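Local structure of probable ss-1,3-N-acetylglucosaminyltransferase (Staphylococcus aureus, 6H4F) at residues A[170-175]-A[201-206]; A[194-199]-A[242-247]. The protein belongs to the family 2 glycosyltransferases of the GT-A clan and also carries a TarS-type linker domain. All coordinates share one frame; numbering follows the deposited sequence.

Contact 1 of 2, residues A[170-175]-A[201-206]. With FQ8 ([(2~{R},3~{S},4~{S})-2,3,4,5-tetrakis(oxidanyl)pentyl] [(2~{R},3~{R},4~{S})-2,3,4-tris(oxidanyl)-5-[oxidanyl-[(2~{R},3~{S},4~{S})-2,3,4-tris(oxidanyl)-5-phosphonooxy-pentoxy]phosphoryl]oxy-pentyl] hydrogen phosphate), chain M.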
loop_
_atom_site.group_PDB
_atom_site.type_symbol
_atom_site.label_atom_id
_atom_site.label_comp_id
_atom_site.label_asym_id
_atom_site.label_seq_id
_atom_site.Cartn_x
_atom_site.Cartn_y
_atom_site.Cartn_z
ATOM N N TYR A 170 -9.997 17.572 -21.064
ATOM C CA TYR A 170 -8.552 17.607 -21.067
ATOM C C TYR A 170 -8.008 18.812 -21.866
ATOM O O TYR A 170 -6.791 18.928 -22.067
ATOM C CB TYR A 170 -7.994 16.299 -21.607
ATOM C CG TYR A 170 -8.243 15.120 -20.698
ATOM C CD1 TYR A 170 -7.493 14.952 -19.567
ATOM C CD2 TYR A 170 -9.209 14.163 -20.979
ATOM C CE1 TYR A 170 -7.678 13.873 -18.717
ATOM C CE2 TYR A 170 -9.427 13.083 -20.144
ATOM C CZ TYR A 170 -8.654 12.932 -19.005
ATOM O OH TYR A 170 -8.829 11.865 -18.163
ATOM N N ALA A 171 -8.876 19.737 -22.287
ATOM C CA ALA A 171 -8.429 20.931 -23.036
ATOM C C ALA A 171 -9.282 22.131 -22.613
ATOM O O ALA A 171 -10.119 22.619 -23.396
ATOM C CB ALA A 171 -8.545 20.682 -24.515
ATOM N N LEU A 172 -9.104 22.562 -21.360
ATOM C CA LEU A 172 -9.992 23.529 -20.733
ATOM C C LEU A 172 -9.395 24.949 -20.688
ATOM O O LEU A 172 -9.975 25.814 -20.033
ATOM C CB LEU A 172 -10.300 23.030 -19.319
ATOM C CG LEU A 172 -11.248 21.845 -19.230
ATOM C CD1 LEU A 172 -11.441 21.428 -17.790
ATOM C CD2 LEU A 172 -12.597 22.141 -19.857
ATOM N N SER A 173 -8.285 25.207 -21.394
ATOM C CA SER A 173 -7.791 26.603 -21.544
ATOM C C SER A 173 -8.885 27.451 -22.207
ATOM O O SER A 173 -9.809 26.906 -22.842
ATOM C CB SER A 173 -6.513 26.668 -22.343
ATOM O OG SER A 173 -6.788 26.690 -23.750
ATOM N N VAL A 174 -8.772 28.774 -22.102
ATOM C CA VAL A 174 -9.686 29.673 -22.820
ATOM C C VAL A 174 -9.072 30.130 -24.150
ATOM O O VAL A 174 -9.575 31.064 -24.760
ATOM C CB VAL A 174 -10.123 30.863 -21.961
ATOM C CG1 VAL A 174 -10.953 30.408 -20.784
ATOM C CG2 VAL A 174 -8.959 31.699 -21.496
ATOM N N LEU A 175 -8.040 29.433 -24.627
ATOM C CA LEU A 175 -7.370 29.786 -25.890
ATOM C C LEU A 175 -8.166 29.182 -27.053
ATOM O O LEU A 175 -7.718 28.268 -27.765
ATOM C CB LEU A 175 -5.914 29.308 -25.822
ATOM C CG LEU A 175 -5.180 29.716 -24.546
ATOM C CD1 LEU A 175 -3.768 29.128 -24.490
ATOM C CD2 LEU A 175 -5.146 31.241 -24.393
ATOM N N LEU A 201 -12.507 27.029 -14.986
ATOM C CA LEU A 201 -13.843 27.274 -14.487
ATOM C C LEU A 201 -14.649 28.020 -15.551
ATOM O O LEU A 201 -15.835 27.728 -15.769
ATOM C CB LEU A 201 -13.791 28.059 -13.176
ATOM C CG LEU A 201 -15.136 28.560 -12.661
ATOM C CD1 LEU A 201 -16.117 27.410 -12.446
ATOM C CD2 LEU A 201 -14.961 29.346 -11.370
ATOM N N PHE A 202 -14.009 28.987 -16.219
ATOM C CA PHE A 202 -14.671 29.743 -17.266
ATOM C C PHE A 202 -15.137 28.807 -18.382
ATOM O O PHE A 202 -16.271 28.879 -18.821
ATOM C CB PHE A 202 -13.749 30.824 -17.825
ATOM C CG PHE A 202 -14.411 31.742 -18.819
ATOM C CD1 PHE A 202 -14.489 31.410 -20.157
ATOM C CD2 PHE A 202 -14.983 32.932 -18.397
ATOM C CE1 PHE A 202 -15.110 32.261 -21.065
ATOM C CE2 PHE A 202 -15.590 33.783 -19.308
ATOM C CZ PHE A 202 -15.646 33.455 -20.643
ATOM N N THR A 203 -14.235 27.945 -18.855
ATOM C CA THR A 203 -14.532 27.047 -19.964
ATOM C C THR A 203 -15.631 26.054 -19.551
ATOM O O THR A 203 -16.519 25.738 -20.348
ATOM C CB THR A 203 -13.265 26.338 -20.440
ATOM O OG1 THR A 203 -12.322 27.348 -20.823
ATOM C CG2 THR A 203 -13.528 25.415 -21.601
ATOM N N ILE A 204 -15.564 25.570 -18.304
ATOM C CA ILE A 204 -16.545 24.640 -17.809
ATOM C C ILE A 204 -17.914 25.337 -17.764
ATOM O O ILE A 204 -18.895 24.762 -18.189
ATOM C CB ILE A 204 -16.135 24.079 -16.425
ATOM C CG1 ILE A 204 -14.952 23.119 -16.515
ATOM C CG2 ILE A 204 -17.318 23.453 -15.718
ATOM C CD1 ILE A 204 -15.295 21.753 -16.988
ATOM N N GLU A 205 -17.971 26.567 -17.242
ATOM C CA GLU A 205 -19.234 27.299 -17.141
ATOM C C GLU A 205 -19.801 27.464 -18.555
ATOM O O GLU A 205 -20.993 27.299 -18.775
ATOM C CB GLU A 205 -19.073 28.638 -16.415
ATOM C CG GLU A 205 -19.010 28.495 -14.905
ATOM C CD GLU A 205 -18.768 29.748 -14.062
ATOM O OE1 GLU A 205 -18.275 30.732 -14.587
ATOM O OE2 GLU A 205 -19.065 29.724 -12.847
ATOM N N PHE A 206 -18.926 27.745 -19.522
ATOM C CA PHE A 206 -19.363 27.947 -20.886
ATOM C C PHE A 206 -19.930 26.643 -21.458
ATOM O O PHE A 206 -21.040 26.643 -22.041
ATOM C CB PHE A 206 -18.213 28.467 -21.756
ATOM C CG PHE A 206 -18.668 28.949 -23.108
ATOM C CD1 PHE A 206 -18.830 28.064 -24.157
ATOM C CD2 PHE A 206 -18.976 30.282 -23.309
ATOM C CE1 PHE A 206 -19.269 28.511 -25.391
ATOM C CE2 PHE A 206 -19.401 30.734 -24.543
ATOM C CZ PHE A 206 -19.558 29.843 -25.583
HETATM O OAN FQ8 M . -9.762 7.471 -20.442
HETATM P PBL FQ8 M . -9.038 8.597 -19.556
HETATM O OAO FQ8 M . -8.773 7.894 -18.141
HETATM O OAA FQ8 M . -9.876 9.803 -19.421
HETATM O OAX FQ8 M . -7.602 8.842 -20.217
HETATM C CAS FQ8 M . -7.041 10.147 -20.348
HETATM C CBE FQ8 M . -5.926 10.099 -21.395
HETATM O OAG FQ8 M . -4.973 9.095 -21.046
HETATM C CBJ FQ8 M . -5.233 11.462 -21.508
HETATM O OAL FQ8 M . -5.139 12.106 -20.236
HETATM C CBF FQ8 M . -6.055 12.331 -22.447
HETATM O OAH FQ8 M . -5.976 11.768 -23.754
HETATM C CAU FQ8 M . -5.516 13.766 -22.443
HETATM O OAZ FQ8 M . -4.104 13.767 -22.654
HETATM P PBN FQ8 M . -3.418 14.935 -23.530
HETATM O OAQ FQ8 M . -4.366 15.113 -24.809
HETATM O OAC FQ8 M . -2.036 14.585 -23.919
HETATM O OBB FQ8 M . -3.531 16.292 -22.689
HETATM C CAW FQ8 M . -2.918 16.390 -21.402
HETATM C CBH FQ8 M . -3.481 17.579 -20.617
HETATM O OAJ FQ8 M . -4.847 17.799 -20.969
HETATM C CBK FQ8 M . -2.658 18.835 -20.915
HETATM O OAM FQ8 M . -1.272 18.495 -20.945
HETATM C CBG FQ8 M . -2.892 19.888 -19.828
HETATM O OAI FQ8 M . -2.580 19.335 -18.553
HETATM C CAV FQ8 M . -4.355 20.325 -19.845
HETATM O OBA FQ8 M . -4.447 21.715 -19.536
HETATM P PBM FQ8 M . -5.650 22.582 -20.157
HETATM O OAP FQ8 M . -6.982 21.748 -19.818
HETATM O OAB FQ8 M . -5.473 22.784 -21.613
HETATM O OAY FQ8 M . -5.742 23.948 -19.324
HETATM C CAT FQ8 M . -5.290 24.019 -17.970
HETATM C CBD FQ8 M . -4.384 25.242 -17.790
HETATM O OAF FQ8 M . -4.848 26.323 -18.603
HETATM C CBI FQ8 M . -4.385 25.674 -16.318
HETATM O OAK FQ8 M . -5.696 25.528 -15.768
HETATM C CBC FQ8 M . -3.395 24.828 -15.512
HETATM O OAE FQ8 M . -3.208 23.555 -16.137
HETATM C CAR FQ8 M . -2.054 25.561 -15.434
HETATM O OAD FQ8 M . -1.406 25.242 -14.201
#
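The Phe202 ring meets Val174 obliquely. Methyl CG1 of Val174 lies 3.7 Å from CD1 of Phe202, and the two side chains cross at about a right angle. Phe190 stacks with the Phe202 ring, and Phe178 meets it edge-to-face. This is a buried loop-on-helix contact in a GT-A glycosyltransferase. The loop between strands 134-142 and 177-179 packs on helix 198-207. The second ring, Tyr170, faces the ligand instead. OAL of FQ8 sits 3.4 Å above one face, offset toward the rim near CE1. The Tyr170 hydroxyl OH donates to OAA of FQ8 at 2.6 Å; one face and the hydroxyl both meet the ligand.

Leu172 and Thr203 are the closest pair along the backbones. Thr203 has OG1 anti to its own carbonyl carbon (chi1 -58°), which turns OG1 toward the loop and back toward Asp199 O one helical turn earlier. Leu172 O lies 2.9 Å from Thr203 OG1, and Asp199 O is also within reach of that hydroxyl's single proton. The same torsion places CG2 of Thr203 against Leu172, 3.8 Å from CD2. Leu172 is extended beyond CB (chi2 179°). Its forked end reaches the helix, and CD1 packs 3.9 Å from CD1 of Ile204. Ile204 also touches Ile251 and Ala254 of helix 242-256.

Ser173 OG accepts from Leu175 N at 3.1 Å, an ST turn within the loop. Leu172 serves two partners: its carbonyl and the end of its side chain meet the helix, while its backbone N points to the ligand. That N-H donates to OAP of FQ8 at 2.7 Å, almost straight at 174°.

Contact 2 of 2, residues A[194-199]-A[242-247]. With FQ8 ([(2~{R},3~{S},4~{S})-2,3,4,5-tetrakis(oxidanyl)pentyl] [(2~{R},3~{R},4~{S})-2,3,4-tris(oxidanyl)-5-[oxidanyl-[(2~{R},3~{S},4~{S})-2,3,4-tris(oxidanyl)-5-phosphonooxy-pentoxy]phosphoryl]oxy-pentyl] hydrogen phosphate), chain M.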
loop_
_atom_site.group_PDB
_atom_site.type_symbol
_atom_site.label_atom_id
_atom_site.label_comp_id
_atom_site.label_asym_id
_atom_site.label_seq_id
_atom_site.Cartn_x
_atom_site.Cartn_y
_atom_site.Cartn_z
ATOM N N SER A 194 -8.771 32.582 -6.910
ATOM C CA SER A 194 -7.485 31.867 -6.945
ATOM C C SER A 194 -6.664 32.288 -8.174
ATOM O O SER A 194 -7.200 32.816 -9.139
ATOM C CB SER A 194 -7.680 30.350 -6.865
ATOM O OG SER A 194 -8.019 29.778 -8.113
ATOM N N LYS A 195 -5.359 32.023 -8.109
ATOM C CA LYS A 195 -4.394 32.398 -9.143
ATOM C C LYS A 195 -4.356 31.304 -10.214
ATOM O O LYS A 195 -3.749 31.490 -11.266
ATOM C CB LYS A 195 -3.005 32.618 -8.525
ATOM N N THR A 196 -5.064 30.201 -9.960
ATOM C CA THR A 196 -4.953 28.988 -10.745
ATOM C C THR A 196 -6.362 28.400 -10.984
ATOM O O THR A 196 -7.251 28.472 -10.125
ATOM C CB THR A 196 -3.947 28.064 -10.042
ATOM O OG1 THR A 196 -4.048 26.771 -10.635
ATOM C CG2 THR A 196 -4.162 27.965 -8.547
ATOM N N ALA A 197 -6.553 27.873 -12.198
ATOM C CA ALA A 197 -7.727 27.057 -12.602
ATOM C C ALA A 197 -8.957 27.927 -12.902
ATOM O O ALA A 197 -10.019 27.386 -13.183
ATOM C CB ALA A 197 -8.050 26.009 -11.555
ATOM N N GLU A 198 -8.829 29.257 -12.885
ATOM C CA GLU A 198 -9.959 30.151 -13.141
ATOM C C GLU A 198 -10.341 30.081 -14.623
ATOM O O GLU A 198 -11.501 30.308 -14.981
ATOM C CB GLU A 198 -9.645 31.592 -12.740
ATOM C CG GLU A 198 -9.415 31.796 -11.253
ATOM C CD GLU A 198 -10.625 31.667 -10.334
ATOM O OE1 GLU A 198 -10.475 31.961 -9.128
ATOM O OE2 GLU A 198 -11.716 31.281 -10.810
ATOM N N ASP A 199 -9.369 29.755 -15.471
ATOM C CA ASP A 199 -9.612 29.566 -16.883
ATOM C C ASP A 199 -10.423 28.278 -17.087
ATOM O O ASP A 199 -11.364 28.273 -17.869
ATOM C CB ASP A 199 -8.301 29.590 -17.672
ATOM C CG ASP A 199 -7.308 28.509 -17.279
ATOM O OD1 ASP A 199 -7.322 28.078 -16.089
ATOM O OD2 ASP A 199 -6.529 28.096 -18.172
ATOM N N ASN A 242 -6.605 26.404 -0.195
ATOM C CA ASN A 242 -7.903 26.934 0.207
ATOM C C ASN A 242 -8.602 27.549 -1.021
ATOM O O ASN A 242 -9.777 27.280 -1.287
ATOM C CB ASN A 242 -7.802 27.988 1.318
ATOM C CG ASN A 242 -7.649 27.497 2.749
ATOM O OD1 ASN A 242 -7.369 26.344 3.032
ATOM N ND2 ASN A 242 -7.753 28.428 3.680
ATOM N N GLN A 243 -7.875 28.360 -1.791
ATOM C CA GLN A 243 -8.460 29.090 -2.906
ATOM C C GLN A 243 -8.577 28.163 -4.121
ATOM O O GLN A 243 -9.576 28.203 -4.817
ATOM C CB GLN A 243 -7.653 30.361 -3.192
ATOM C CG GLN A 243 -7.828 31.428 -2.106
ATOM C CD GLN A 243 -6.650 32.364 -1.924
ATOM O OE1 GLN A 243 -5.505 31.981 -2.156
ATOM N NE2 GLN A 243 -6.901 33.552 -1.387
ATOM N N TYR A 244 -7.555 27.341 -4.359
ATOM C CA TYR A 244 -7.544 26.430 -5.486
ATOM C C TYR A 244 -8.756 25.474 -5.397
ATOM O O TYR A 244 -9.478 25.302 -6.352
ATOM C CB TYR A 244 -6.224 25.658 -5.544
ATOM C CG TYR A 244 -6.196 24.504 -6.521
ATOM C CD1 TYR A 244 -6.262 24.717 -7.891
ATOM C CD2 TYR A 244 -6.123 23.188 -6.082
ATOM C CE1 TYR A 244 -6.211 23.657 -8.786
ATOM C CE2 TYR A 244 -6.090 22.130 -6.964
ATOM C CZ TYR A 244 -6.116 22.358 -8.319
ATOM O OH TYR A 244 -6.056 21.312 -9.195
ATOM N N PHE A 245 -8.971 24.860 -4.234
ATOM C CA PHE A 245 -10.027 23.878 -4.076
ATOM C C PHE A 245 -11.401 24.555 -4.041
ATOM O O PHE A 245 -12.389 23.917 -4.374
ATOM C CB PHE A 245 -9.756 22.946 -2.891
ATOM C CG PHE A 245 -8.728 21.903 -3.222
ATOM C CD1 PHE A 245 -8.977 20.960 -4.191
ATOM C CD2 PHE A 245 -7.492 21.900 -2.604
ATOM C CE1 PHE A 245 -8.022 20.013 -4.529
ATOM C CE2 PHE A 245 -6.535 20.947 -2.937
ATOM C CZ PHE A 245 -6.796 20.012 -3.900
ATOM N N ALA A 246 -11.461 25.838 -3.702
ATOM C CA ALA A 246 -12.710 26.607 -3.836
ATOM C C ALA A 246 -13.070 26.748 -5.319
ATOM O O ALA A 246 -14.230 26.687 -5.679
ATOM C CB ALA A 246 -12.598 27.961 -3.175
ATOM N N THR A 247 -12.064 26.916 -6.170
ATOM C CA THR A 247 -12.278 26.978 -7.608
ATOM C C THR A 247 -12.734 25.608 -8.131
ATOM O O THR A 247 -13.663 25.531 -8.918
ATOM C CB THR A 247 -11.023 27.492 -8.321
ATOM O OG1 THR A 247 -10.775 28.793 -7.812
ATOM C CG2 THR A 247 -11.178 27.554 -9.816
HETATM O OAN FQ8 M . -9.762 7.471 -20.442
HETATM P PBL FQ8 M . -9.038 8.597 -19.556
HETATM O OAO FQ8 M . -8.773 7.894 -18.141
HETATM O OAA FQ8 M . -9.876 9.803 -19.421
HETATM O OAX FQ8 M . -7.602 8.842 -20.217
HETATM C CAS FQ8 M . -7.041 10.147 -20.348
HETATM C CBE FQ8 M . -5.926 10.099 -21.395
HETATM O OAG FQ8 M . -4.973 9.095 -21.046
HETATM C CBJ FQ8 M . -5.233 11.462 -21.508
HETATM O OAL FQ8 M . -5.139 12.106 -20.236
HETATM C CBF FQ8 M . -6.055 12.331 -22.447
HETATM O OAH FQ8 M . -5.976 11.768 -23.754
HETATM C CAU FQ8 M . -5.516 13.766 -22.443
HETATM O OAZ FQ8 M . -4.104 13.767 -22.654
HETATM P PBN FQ8 M . -3.418 14.935 -23.530
HETATM O OAQ FQ8 M . -4.366 15.113 -24.809
HETATM O OAC FQ8 M . -2.036 14.585 -23.919
HETATM O OBB FQ8 M . -3.531 16.292 -22.689
HETATM C CAW FQ8 M . -2.918 16.390 -21.402
HETATM C CBH FQ8 M . -3.481 17.579 -20.617
HETATM O OAJ FQ8 M . -4.847 17.799 -20.969
HETATM C CBK FQ8 M . -2.658 18.835 -20.915
HETATM O OAM FQ8 M . -1.272 18.495 -20.945
HETATM C CBG FQ8 M . -2.892 19.888 -19.828
HETATM O OAI FQ8 M . -2.580 19.335 -18.553
HETATM C CAV FQ8 M . -4.355 20.325 -19.845
HETATM O OBA FQ8 M . -4.447 21.715 -19.536
HETATM P PBM FQ8 M . -5.650 22.582 -20.157
HETATM O OAP FQ8 M . -6.982 21.748 -19.818
HETATM O OAB FQ8 M . -5.473 22.784 -21.613
HETATM O OAY FQ8 M . -5.742 23.948 -19.324
HETATM C CAT FQ8 M . -5.290 24.019 -17.970
HETATM C CBD FQ8 M . -4.384 25.242 -17.790
HETATM O OAF FQ8 M . -4.848 26.323 -18.603
HETATM C CBI FQ8 M . -4.385 25.674 -16.318
HETATM O OAK FQ8 M . -5.696 25.528 -15.768
HETATM C CBC FQ8 M . -3.395 24.828 -15.512
HETATM O OAE FQ8 M . -3.208 23.555 -16.137
HETATM C CAR FQ8 M . -2.054 25.561 -15.434
HETATM O OAD FQ8 M . -1.406 25.242 -14.201
#
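Thr247 and Ser194 meet hydroxyl to hydroxyl, with Thr247 OG1 2.9 Å from Ser194 OG. This joins the turn before helix 198-207 to the first turns of helix 242-256, part of the TarS-type linker domain. Thr247 has OG1 anti to its carbonyl carbon (chi1 -61°). That rotamer also brings OG1 within 3.3 Å of Gln243 O, one turn back, so its one proton has two acceptors within reach. The branch CG2 points at the turn and lies 3.6 Å from Ala197 O.

Ser194 OG donates to Thr196 O on a lone pair, in the carbonyl plane. Glu198 is bent at chi2 (-70°). It curls back so that OE1 accepts from Ser194 N at 2.9 Å, met nearly end-on. The Glu198 side chain crosses that of Thr247 at about a right angle.

The Tyr244 ring packs against two small side chains, which approach it obliquely. Thr196 CG2 is 3.9 Å from Tyr244 CD1, and Ala197 CB is 4.1 Å from Tyr244 CE1. Ala197 is the N-cap residue.

Asp199 accepts from FQ8 with both oxygens: OD1 takes OAK at 3.0 Å, and OD2 lies 2.5 Å from OAF, so short that the exact length is doubtful.

The buried Ser194 hydroxyl gives its proton to the turn. Its oxygen can then accept from Thr247, which would tie the turn to helix 242-256; that proton may instead go to Gln243 O.

How the contacts relate
Both contacts use helix 198-207, and their centres lie 13 Å apart. Contact 2 sits at its start, contact 1 farther along. They touch through Asp199: Val174 CG1 of contact 1 is 3.6 Å from Asp199 O, and Ser173 CA is 3.9 Å from Asp199 OD2. Leu201 CB also lies 4.3 Å from Thr247 CG2. Helix 242-256 runs past both, since its later residues touch Leu201 and Ile204. FQ8 links the two contacts again. The loop meets its terminal phosphate through Tyr170 and, through Leu172, the phosphate next to the unit whose hydroxyls Asp199 takes. Arg277 and Arg280 of helix 264-281 add further bonds to the ligand.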